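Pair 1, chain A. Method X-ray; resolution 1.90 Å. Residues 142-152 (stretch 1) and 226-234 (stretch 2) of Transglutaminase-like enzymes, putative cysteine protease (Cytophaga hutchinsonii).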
# COMPACT_ATOMS: atom_id res chain seq x y z
N VAL A 142 31.24 -4.85 -3.00
CA VAL A 142 30.32 -3.94 -2.36
C VAL A 142 30.23 -2.58 -3.05
O VAL A 142 29.13 -2.09 -3.31
CB VAL A 142 30.63 -3.77 -0.85
CG1 VAL A 142 29.65 -2.82 -0.20
CG2 VAL A 142 30.60 -5.14 -0.14
N TYR A 143 31.37 -1.96 -3.35
CA TYR A 143 31.34 -0.65 -3.99
C TYR A 143 30.60 -0.75 -5.32
O TYR A 143 29.71 0.05 -5.61
CB TYR A 143 32.74 -0.08 -4.21
CG TYR A 143 32.68 1.22 -5.00
CD1 TYR A 143 32.37 2.43 -4.36
CD2 TYR A 143 32.88 1.23 -6.38
CE1 TYR A 143 32.28 3.62 -5.09
CE2 TYR A 143 32.79 2.41 -7.11
CZ TYR A 143 32.49 3.59 -6.46
OH TYR A 143 32.42 4.75 -7.19
N SER A 144 30.98 -1.73 -6.13
CA SER A 144 30.32 -1.92 -7.43
C SER A 144 28.83 -2.19 -7.29
O SER A 144 28.02 -1.73 -8.10
CB SER A 144 31.01 -3.02 -8.23
OG SER A 144 32.30 -2.59 -8.61
N LYS A 145 28.46 -2.90 -6.23
CA LYS A 145 27.07 -3.12 -5.97
C LYS A 145 26.30 -1.81 -5.71
O LYS A 145 25.24 -1.59 -6.29
CB LYS A 145 26.91 -4.06 -4.78
CG LYS A 145 25.59 -4.74 -4.76
CD LYS A 145 25.80 -6.23 -4.73
CE LYS A 145 26.03 -6.71 -3.34
NZ LYS A 145 26.52 -8.11 -3.44
N VAL A 146 26.85 -0.93 -4.87
CA VAL A 146 26.17 0.34 -4.58
C VAL A 146 26.15 1.25 -5.80
O VAL A 146 25.16 1.95 -6.07
CB VAL A 146 26.78 1.08 -3.37
CG1 VAL A 146 25.96 2.35 -3.04
CG2 VAL A 146 26.79 0.17 -2.14
N LEU A 147 27.22 1.23 -6.57
CA LEU A 147 27.27 2.02 -7.76
C LEU A 147 26.23 1.53 -8.77
O LEU A 147 25.57 2.35 -9.42
CB LEU A 147 28.68 2.02 -8.36
CG LEU A 147 28.87 2.97 -9.53
CD1 LEU A 147 28.68 4.42 -9.09
CD2 LEU A 147 30.26 2.74 -10.18
N ALA A 148 26.06 0.21 -8.88
CA ALA A 148 25.04 -0.34 -9.77
C ALA A 148 23.63 0.04 -9.33
O ALA A 148 22.74 0.25 -10.17
CB ALA A 148 25.16 -1.85 -9.86
N ILE A 149 23.42 0.10 -8.01
CA ILE A 149 22.15 0.53 -7.46
C ILE A 149 21.88 1.97 -7.90
O ILE A 149 20.80 2.29 -8.41
CB ILE A 149 22.13 0.42 -5.91
CG1 ILE A 149 21.98 -1.05 -5.50
CG2 ILE A 149 20.96 1.28 -5.28
CD1 ILE A 149 22.23 -1.31 -4.02
N THR A 150 22.91 2.80 -7.76
CA THR A 150 22.83 4.23 -8.03
C THR A 150 22.56 4.45 -9.51
O THR A 150 21.73 5.29 -9.88
CB THR A 150 24.15 4.92 -7.57
OG1 THR A 150 24.30 4.71 -6.16
CG2 THR A 150 24.11 6.40 -7.84
N ASP A 151 23.25 3.69 -10.35
CA ASP A 151 23.06 3.81 -11.79
C ASP A 151 21.68 3.27 -12.21
O ASP A 151 21.00 3.88 -13.06
CB ASP A 151 24.20 3.12 -12.56
CG ASP A 151 25.54 3.86 -12.44
OD1 ASP A 151 25.56 5.05 -12.00
OD2 ASP A 151 26.59 3.25 -12.78
N TRP A 152 21.25 2.15 -11.63
CA TRP A 152 19.91 1.63 -11.93
C TRP A 152 18.84 2.70 -11.62
O TRP A 152 17.96 2.93 -12.44
CB TRP A 152 19.61 0.33 -11.17
CG TRP A 152 18.31 -0.28 -11.60
CD1 TRP A 152 18.11 -1.18 -12.59
CD2 TRP A 152 17.01 0.04 -11.07
NE1 TRP A 152 16.76 -1.47 -12.70
CE2 TRP A 152 16.07 -0.72 -11.79
CE3 TRP A 152 16.55 0.90 -10.06
CZ2 TRP A 152 14.69 -0.67 -11.52
CZ3 TRP A 152 15.18 0.96 -9.79
CH2 TRP A 152 14.26 0.19 -10.53
N TRP A 226 32.17 5.98 5.09
CA TRP A 226 30.90 6.38 4.48
C TRP A 226 31.21 6.98 3.11
O TRP A 226 31.94 7.99 3.01
CB TRP A 226 30.18 7.41 5.37
CG TRP A 226 29.63 6.81 6.59
CD1 TRP A 226 30.14 6.90 7.86
CD2 TRP A 226 28.45 5.99 6.69
NE1 TRP A 226 29.34 6.19 8.74
CE2 TRP A 226 28.30 5.63 8.05
CE3 TRP A 226 27.50 5.54 5.76
CZ2 TRP A 226 27.23 4.84 8.51
CZ3 TRP A 226 26.43 4.73 6.22
CH2 TRP A 226 26.31 4.39 7.57
N ILE A 227 30.72 6.34 2.05
CA ILE A 227 31.00 6.76 0.70
C ILE A 227 29.72 7.38 0.16
O ILE A 227 28.67 6.76 0.24
CB ILE A 227 31.38 5.57 -0.21
CG1 ILE A 227 32.58 4.76 0.35
CG2 ILE A 227 31.67 6.05 -1.65
CD1 ILE A 227 33.90 5.56 0.55
N ILE A 228 29.83 8.58 -0.40
CA ILE A 228 28.66 9.30 -0.89
C ILE A 228 28.23 8.91 -2.30
O ILE A 228 29.06 8.65 -3.18
CB ILE A 228 28.87 10.84 -0.78
CG1 ILE A 228 27.51 11.55 -0.88
CG2 ILE A 228 29.88 11.35 -1.81
CD1 ILE A 228 27.41 12.80 -0.02
N PHE A 229 26.91 8.87 -2.53
CA PHE A 229 26.34 8.49 -3.83
C PHE A 229 25.13 9.36 -4.10
O PHE A 229 24.43 9.75 -3.17
CB PHE A 229 25.86 7.04 -3.82
CG PHE A 229 26.97 6.03 -3.74
CD1 PHE A 229 27.51 5.48 -4.90
CD2 PHE A 229 27.47 5.63 -2.50
CE1 PHE A 229 28.55 4.53 -4.83
CE2 PHE A 229 28.52 4.70 -2.42
CZ PHE A 229 29.06 4.15 -3.58
N ASP A 230 24.85 9.65 -5.36
CA ASP A 230 23.70 10.50 -5.69
C ASP A 230 23.12 10.05 -7.00
O ASP A 230 23.64 10.39 -8.06
CB ASP A 230 24.13 11.98 -5.76
CG ASP A 230 23.00 12.90 -6.19
OD1 ASP A 230 21.84 12.48 -6.30
OD2 ASP A 230 23.28 14.10 -6.44
N ALA A 231 22.04 9.28 -6.93
CA ALA A 231 21.42 8.72 -8.12
C ALA A 231 20.74 9.74 -9.01
O ALA A 231 20.39 9.39 -10.14
CB ALA A 231 20.44 7.59 -7.74
N THR A 232 20.57 10.98 -8.56
CA THR A 232 20.00 12.01 -9.46
C THR A 232 21.01 12.47 -10.50
O THR A 232 20.63 12.97 -11.55
CB THR A 232 19.49 13.29 -8.73
OG1 THR A 232 20.61 14.02 -8.18
CG2 THR A 232 18.48 12.95 -7.63
N ARG A 233 22.29 12.31 -10.18
CA ARG A 233 23.41 12.85 -10.96
C ARG A 233 23.33 14.36 -11.20
O ARG A 233 23.88 14.86 -12.18
CB ARG A 233 23.55 12.13 -12.31
CG ARG A 233 23.95 10.69 -12.18
CD ARG A 233 24.08 10.07 -13.56
NE ARG A 233 24.36 8.65 -13.46
CZ ARG A 233 24.47 7.83 -14.51
NH1 ARG A 233 24.71 6.54 -14.30
NH2 ARG A 233 24.33 8.30 -15.75
N LEU A 234 22.65 15.10 -10.32
CA LEU A 234 22.48 16.53 -10.55
C LEU A 234 23.67 17.40 -10.16
O LEU A 234 23.82 18.49 -10.69
CB LEU A 234 21.23 17.05 -9.84
CG LEU A 234 19.89 16.69 -10.49
CD1 LEU A 234 18.79 16.92 -9.49
CD2 LEU A 234 19.64 17.51 -11.76
O HOH W 1 24.15 7.38 -11.06

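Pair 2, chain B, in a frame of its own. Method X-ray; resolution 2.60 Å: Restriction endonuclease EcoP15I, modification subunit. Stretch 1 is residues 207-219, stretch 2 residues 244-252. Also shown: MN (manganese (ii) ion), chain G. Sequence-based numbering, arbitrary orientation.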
# COMPACT_ATOMS: atom_id res chain seq x y z
N LEU B 207 11.95 1.28 -6.52
CA LEU B 207 10.65 0.59 -6.60
C LEU B 207 9.82 0.88 -5.38
O LEU B 207 8.62 1.12 -5.49
CB LEU B 207 10.86 -0.92 -6.71
CG LEU B 207 9.65 -1.84 -6.56
CD1 LEU B 207 8.62 -1.69 -7.75
CD2 LEU B 207 10.12 -3.26 -6.36
N LYS B 208 10.45 0.83 -4.20
CA LYS B 208 9.81 1.08 -2.92
C LYS B 208 9.23 2.47 -2.91
O LYS B 208 8.10 2.65 -2.44
CB LYS B 208 10.81 0.88 -1.76
CG LYS B 208 10.74 -0.48 -1.10
CD LYS B 208 9.46 -0.69 -0.24
CE LYS B 208 9.52 -0.08 1.14
NZ LYS B 208 9.20 1.37 1.13
N LEU B 209 9.98 3.46 -3.46
CA LEU B 209 9.52 4.84 -3.59
C LEU B 209 8.38 5.02 -4.61
O LEU B 209 7.44 5.76 -4.31
CB LEU B 209 10.67 5.85 -3.79
CG LEU B 209 11.63 6.05 -2.57
CD1 LEU B 209 12.54 7.21 -2.78
CD2 LEU B 209 10.87 6.27 -1.27
N VAL B 210 8.40 4.27 -5.74
CA VAL B 210 7.29 4.30 -6.73
C VAL B 210 6.04 3.59 -6.20
O VAL B 210 4.93 3.98 -6.56
CB VAL B 210 7.70 3.88 -8.16
CG1 VAL B 210 7.67 2.38 -8.35
CG2 VAL B 210 6.82 4.56 -9.20
N CYS B 211 6.22 2.59 -5.31
CA CYS B 211 5.10 1.87 -4.69
C CYS B 211 4.42 2.74 -3.68
O CYS B 211 3.21 2.62 -3.47
CB CYS B 211 5.58 0.57 -4.06
SG CYS B 211 5.76 -0.79 -5.23
N ASP B 212 5.21 3.60 -3.03
CA ASP B 212 4.73 4.63 -2.11
C ASP B 212 3.82 5.56 -2.89
O ASP B 212 2.69 5.76 -2.47
CB ASP B 212 5.91 5.37 -1.46
CG ASP B 212 6.65 4.60 -0.36
OD1 ASP B 212 6.10 3.60 0.14
OD2 ASP B 212 7.77 5.04 0.03
N GLU B 213 4.24 5.98 -4.09
CA GLU B 213 3.45 6.83 -4.98
C GLU B 213 2.13 6.19 -5.39
O GLU B 213 1.07 6.77 -5.13
CB GLU B 213 4.28 7.18 -6.25
CG GLU B 213 4.54 8.66 -6.45
CD GLU B 213 3.35 9.39 -7.04
OE1 GLU B 213 2.89 8.98 -8.14
OE2 GLU B 213 2.87 10.34 -6.39
N ILE B 214 2.19 4.99 -6.04
CA ILE B 214 1.04 4.23 -6.56
C ILE B 214 0.12 3.68 -5.45
O ILE B 214 -1.10 3.70 -5.63
CB ILE B 214 1.50 3.13 -7.61
CG1 ILE B 214 2.15 3.77 -8.85
CG2 ILE B 214 0.41 2.11 -8.03
CD1 ILE B 214 3.36 3.04 -9.33
N PHE B 215 0.67 3.17 -4.32
CA PHE B 215 -0.19 2.57 -3.28
C PHE B 215 -0.40 3.36 -2.02
O PHE B 215 -1.30 3.04 -1.25
CB PHE B 215 0.31 1.19 -2.89
CG PHE B 215 0.33 0.17 -3.99
CD1 PHE B 215 -0.76 -0.66 -4.21
CD2 PHE B 215 1.48 -0.02 -4.76
CE1 PHE B 215 -0.74 -1.61 -5.23
CE2 PHE B 215 1.51 -0.99 -5.76
CZ PHE B 215 0.40 -1.77 -6.01
N GLY B 216 0.48 4.32 -1.75
CA GLY B 216 0.46 5.04 -0.48
C GLY B 216 1.31 4.29 0.52
O GLY B 216 1.17 3.07 0.70
N GLU B 217 2.22 5.04 1.18
CA GLU B 217 3.16 4.57 2.20
C GLU B 217 2.47 3.88 3.38
O GLU B 217 3.07 2.99 4.00
CB GLU B 217 3.97 5.76 2.73
CG GLU B 217 5.27 5.36 3.40
CD GLU B 217 5.98 6.48 4.12
OE1 GLU B 217 6.36 6.27 5.30
OE2 GLU B 217 6.15 7.56 3.52
N GLN B 218 1.23 4.31 3.70
CA GLN B 218 0.39 3.77 4.77
C GLN B 218 -0.04 2.31 4.47
O GLN B 218 -0.41 1.54 5.38
CB GLN B 218 -0.84 4.67 4.96
N ASN B 219 0.04 1.94 3.17
CA ASN B 219 -0.34 0.62 2.68
C ASN B 219 0.85 -0.31 2.49
O ASN B 219 0.68 -1.41 1.99
CB ASN B 219 -1.21 0.73 1.42
CG ASN B 219 -2.52 1.43 1.67
OD1 ASN B 219 -3.32 1.07 2.56
ND2 ASN B 219 -2.76 2.48 0.91
N ILE B 244 11.64 -9.06 -1.20
CA ILE B 244 10.23 -9.22 -1.58
C ILE B 244 9.50 -8.07 -0.85
O ILE B 244 9.34 -8.12 0.37
CB ILE B 244 9.63 -10.63 -1.28
CG1 ILE B 244 10.57 -11.76 -1.86
CG2 ILE B 244 8.17 -10.72 -1.83
CD1 ILE B 244 10.19 -13.23 -1.66
N ILE B 245 9.15 -6.99 -1.60
CA ILE B 245 8.39 -5.86 -1.09
C ILE B 245 6.89 -6.24 -1.11
O ILE B 245 6.45 -6.91 -2.03
CB ILE B 245 8.71 -4.48 -1.75
CG1 ILE B 245 7.92 -4.25 -3.01
CG2 ILE B 245 10.21 -4.22 -1.95
CD1 ILE B 245 7.81 -2.79 -3.32
N VAL B 246 6.15 -5.91 -0.05
CA VAL B 246 4.73 -6.29 0.08
C VAL B 246 3.89 -5.04 0.34
O VAL B 246 4.26 -4.19 1.15
CB VAL B 246 4.54 -7.37 1.20
CG1 VAL B 246 3.12 -7.90 1.24
CG2 VAL B 246 5.53 -8.52 1.04
N TYR B 247 2.79 -4.88 -0.40
CA TYR B 247 1.86 -3.75 -0.25
C TYR B 247 0.44 -4.31 -0.29
O TYR B 247 0.22 -5.41 -0.75
CB TYR B 247 2.05 -2.67 -1.35
CG TYR B 247 3.20 -1.70 -1.13
CD1 TYR B 247 4.52 -2.10 -1.29
CD2 TYR B 247 2.96 -0.37 -0.77
CE1 TYR B 247 5.58 -1.23 -1.05
CE2 TYR B 247 4.02 0.51 -0.52
CZ TYR B 247 5.32 0.08 -0.69
OH TYR B 247 6.37 0.94 -0.52
N THR B 248 -0.49 -3.54 0.22
CA THR B 248 -1.91 -3.87 0.27
C THR B 248 -2.67 -2.81 -0.51
O THR B 248 -2.12 -1.74 -0.77
CB THR B 248 -2.36 -4.06 1.73
OG1 THR B 248 -3.72 -4.47 1.77
CG2 THR B 248 -2.15 -2.83 2.58
N LYS B 249 -3.91 -3.11 -0.96
CA LYS B 249 -4.72 -2.11 -1.67
C LYS B 249 -5.27 -1.13 -0.64
O LYS B 249 -5.14 0.08 -0.80
CB LYS B 249 -5.85 -2.76 -2.46
CG LYS B 249 -6.04 -2.11 -3.81
CD LYS B 249 -7.09 -1.01 -3.83
CE LYS B 249 -7.47 -0.64 -5.24
NZ LYS B 249 -8.20 -1.74 -5.96
N ASN B 250 -5.80 -1.67 0.46
CA ASN B 250 -6.32 -0.91 1.58
C ASN B 250 -5.90 -1.57 2.87
O ASN B 250 -6.46 -2.61 3.24
CB ASN B 250 -7.85 -0.82 1.51
CG ASN B 250 -8.47 0.16 2.46
OD1 ASN B 250 -7.83 0.70 3.36
ND2 ASN B 250 -9.75 0.40 2.27
N LYS B 251 -4.94 -0.92 3.60
CA LYS B 251 -4.44 -1.38 4.89
C LYS B 251 -5.53 -1.65 5.93
O LYS B 251 -5.37 -2.53 6.77
CB LYS B 251 -3.39 -0.41 5.44
CG LYS B 251 -2.54 -0.97 6.59
CD LYS B 251 -1.46 -1.94 6.17
CE LYS B 251 -0.67 -2.39 7.36
NZ LYS B 251 0.47 -3.27 6.98
N GLU B 252 -6.65 -0.93 5.83
CA GLU B 252 -7.81 -1.01 6.71
C GLU B 252 -8.60 -2.29 6.45
O GLU B 252 -9.12 -2.88 7.40
CB GLU B 252 -8.73 0.21 6.49
CG GLU B 252 -8.05 1.56 6.65
CD GLU B 252 -7.81 2.02 8.08
OE1 GLU B 252 -8.79 2.44 8.74
OE2 GLU B 252 -6.64 1.98 8.53
MN MN G . 2.40 12.66 -6.44
O HOH W 2 -3.53 1.36 -2.28

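In both pairs a helix lies alongside a strand, and the two run in nearly the same direction. The axes approach to 10.0 Å in pair 1, at 23° between directions, and to 9.9 Å in pair 2, at 5°. Fourteen central residues superpose with an RMSD of 0.9 Å. An axis separation near 10 Å leaves room for one layer of interlocking side chains, and in each pair an aromatic residue at the same strand position has more of its surface covered by the other stretch than any other residue: Phe A229 matches Tyr B247, with CA atoms 0.3 Å apart after superposition. Both point toward the helix with chi1 in the m well.

The helix meets this ring with a small side chain. Val A146 and its counterpart Cys B211 both point toward the strand, and each lays a carbon over a face of the ring. CG1 of Val A146 sits 3.5 Å from the centroid of the Phe A229 ring, 9° off its normal; CB of Cys B211 lies 3.7 Å from the centroid of the Tyr B247 ring, with SG of Cys B211 also over that face at 4.6 Å from the centroid. A short side chain suits this place because the ring comes so close to the helix. SG of Cys B211 also reaches CD1 of Ile B245 at 3.4 Å. Ile A227, which matches Ile B245, instead packs its CG2 against the edge of the Tyr A143 ring, 4.3 Å from CE1.

The hydroxyl of tyrosine changes what the neighbouring helix positions must offer. In pair 1 the phenylalanine has no polar end, and the helix positions matching the polar pair of pair 2 offer it apolar contacts: CE1 of Tyr A143 lies 3.6 Å from CZ of Phe A229, and CD1 of Leu A147 lies 4.3 Å from its CE1. In pair 2 the matching positions hold Lys B208 and Asp B212. Tyr B247 OH donates a hydrogen bond to Asp B212 OD1 at 2.8 Å and accepts a weak one from Lys B208 NZ at 3.3 Å, so the buried hydroxyl is satisfied, while the aliphatic part of the lysine still packs, its CG 3.9 Å from CG2 of Ile B245.

One helical turn beyond the small residue, Thr A150 matches Phe B215. Threonine can lie in an apolar setting because its OG1 donates to Val A146 O at 2.9 Å; that same OG1 lies 3.5 Å from CD1 of Phe A229, and its CG2 packs 3.9 Å from CB of Ala A231. Phe B215 fills its place with a second ring, inclined at 35° to that of Tyr B247.

Beyond this the first stretches part, although Arg A233 still falls on Lys B251 (CA atoms 1.3 Å apart after superposition). The helix of pair 1 continues, and Asp A151 OD1 forms a salt bridge with Arg A233 NH1 at 2.9 Å, while water 1 links OD1 of Asp A151 to NE of Arg A233. In pair 2 Gly B216, with positive phi, ends the helix, and the chain turns back to the strand: Thr B248 N donates to Asn B219 O at 3.0 Å, and Lys B251 N to Asn B219 OD1 at 2.8 Å.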